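Local coordinates for amine Dehydrogenase (Pseudomonas putida, PDB 1JMX), which probably catalyses the oxidative deamination of primary amines as part of a three-chain enzyme that carries heme c and a thioether-caged quinone cofactor, at residues B[54-58]-B[69-73]. Residue numbers count along the deposited sequence, not the author numbering.
Sequences NRTAY and GIDLD
Residues 56-58 and 69-71, parts of the two inner strands of a four-stranded antiparallel sheet, run at 155° to each other, with the axes of these short segments 4.6 Å apart at closest approach. Ala57 and Ile70 form the hydrogen-bonded pair, Ala57 N to Ile70 O at 3.0 Å and Ile70 N to Ala57 O at 2.9 Å. Thr56 with Asp71 and Tyr58 with Gly69 are the non-hydrogen-bonded pairs beside it, CA to CA 4.6 and 4.5 Å. A further bond, Leu72 N to Arg55 O at 3.0 Å, carries the ladder past the strands, where Leu72 and Asp73 turn to helical phi/psi.

Arg55 is laid out fully extended, chi1 to chi3 all t, so that its guanidinium reaches both acids. Asp71, chi1 t, receives it through a salt bridge whose Arg55 NE to Asp71 OD2 contact, 3.0 Å, is a weak, bent hydrogen bond, while Arg55 NH2 to Asp71 OD1, 3.3 Å, is longer but straighter. Asp73, chi1 m, places OD2 over one guanidinium face, 3.1 Å from Arg55 NH1, a purely electrostatic pairing; Arg349 also bridges Asp73, while Leu7 N binds its other oxygen. Asp71 OD2 closes an Asx turn by accepting from Asp73 N at 3.1 Å, and Asp71 OD1 also bonds Thr74.

On the face of Ala57 and Ile70, Ala57 CB meets Leu72 CD1 at 3.7 Å, packed against Leu23 and Ile15 of the adjacent sheet. On the other face the Tyr58 ring, chi1 m, lies by Gly69, CD2 to CA 3.8 Å; a beta-carbon there would clash with Tyr58 CE2. The whole is the central hairpin of one four-stranded blade, characteristic of a beta-propeller.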
# COMPACT_ATOMS: atom_id res chain seq x y z
N ASN B 54 13.01 -35.78 -17.62
CA ASN B 54 13.39 -34.74 -18.58
C ASN B 54 12.32 -34.58 -19.63
O ASN B 54 12.60 -34.13 -20.74
CB ASN B 54 14.69 -35.10 -19.29
CG ASN B 54 15.83 -35.29 -18.34
OD1 ASN B 54 16.02 -34.51 -17.41
ND2 ASN B 54 16.61 -36.34 -18.56
N ARG B 55 11.09 -34.89 -19.25
CA ARG B 55 9.97 -34.84 -20.17
C ARG B 55 8.69 -34.26 -19.56
O ARG B 55 7.88 -33.68 -20.27
CB ARG B 55 9.71 -36.27 -20.67
CG ARG B 55 8.55 -36.42 -21.59
CD ARG B 55 8.34 -37.87 -21.98
NE ARG B 55 7.15 -37.96 -22.82
CZ ARG B 55 7.09 -38.59 -24.00
NH1 ARG B 55 8.16 -39.22 -24.49
NH2 ARG B 55 5.96 -38.52 -24.72
N THR B 56 8.53 -34.40 -18.25
CA THR B 56 7.34 -33.91 -17.57
C THR B 56 7.62 -32.71 -16.67
O THR B 56 8.47 -32.77 -15.78
CB THR B 56 6.68 -35.00 -16.68
OG1 THR B 56 6.48 -36.20 -17.45
CG2 THR B 56 5.34 -34.52 -16.15
N ALA B 57 6.90 -31.62 -16.91
CA ALA B 57 7.04 -30.41 -16.11
C ALA B 57 5.90 -30.37 -15.10
O ALA B 57 4.75 -30.60 -15.45
CB ALA B 57 7.00 -29.17 -17.00
N TYR B 58 6.23 -30.15 -13.83
CA TYR B 58 5.20 -30.03 -12.80
C TYR B 58 5.09 -28.56 -12.46
O TYR B 58 6.09 -27.90 -12.16
CB TYR B 58 5.53 -30.90 -11.58
CG TYR B 58 5.32 -32.37 -11.85
CD1 TYR B 58 6.36 -33.17 -12.34
CD2 TYR B 58 4.07 -32.96 -11.66
CE1 TYR B 58 6.16 -34.51 -12.61
CE2 TYR B 58 3.86 -34.31 -11.94
CZ TYR B 58 4.91 -35.08 -12.41
OH TYR B 58 4.71 -36.41 -12.69
N GLY B 69 0.81 -31.71 -14.13
CA GLY B 69 1.94 -32.34 -14.77
C GLY B 69 1.64 -32.24 -16.25
O GLY B 69 0.56 -32.63 -16.69
N ILE B 70 2.56 -31.65 -17.00
CA ILE B 70 2.38 -31.49 -18.44
C ILE B 70 3.51 -32.20 -19.17
O ILE B 70 4.68 -31.99 -18.85
CB ILE B 70 2.37 -29.98 -18.87
CG1 ILE B 70 1.28 -29.20 -18.14
CG2 ILE B 70 2.18 -29.85 -20.38
CD1 ILE B 70 -0.11 -29.40 -18.71
N ASP B 71 3.17 -33.05 -20.13
CA ASP B 71 4.17 -33.74 -20.93
C ASP B 71 4.57 -32.78 -22.04
O ASP B 71 3.77 -32.49 -22.92
CB ASP B 71 3.58 -35.03 -21.52
CG ASP B 71 4.44 -35.61 -22.64
OD1 ASP B 71 3.87 -36.29 -23.51
OD2 ASP B 71 5.66 -35.39 -22.68
N LEU B 72 5.81 -32.30 -22.00
CA LEU B 72 6.32 -31.35 -22.99
C LEU B 72 6.31 -31.82 -24.46
O LEU B 72 6.16 -31.00 -25.36
CB LEU B 72 7.73 -30.91 -22.60
CG LEU B 72 7.88 -29.66 -21.72
CD1 LEU B 72 6.78 -29.56 -20.69
CD2 LEU B 72 9.25 -29.68 -21.08
N ASP B 73 6.50 -33.12 -24.69
CA ASP B 73 6.50 -33.65 -26.05
C ASP B 73 5.16 -33.56 -26.75
O ASP B 73 5.10 -33.51 -27.98
CB ASP B 73 6.94 -35.13 -26.07
CG ASP B 73 8.44 -35.30 -25.92
OD1 ASP B 73 9.20 -34.32 -25.97
OD2 ASP B 73 8.87 -36.46 -25.75
O HOH W 1 7.51 -38.74 -27.65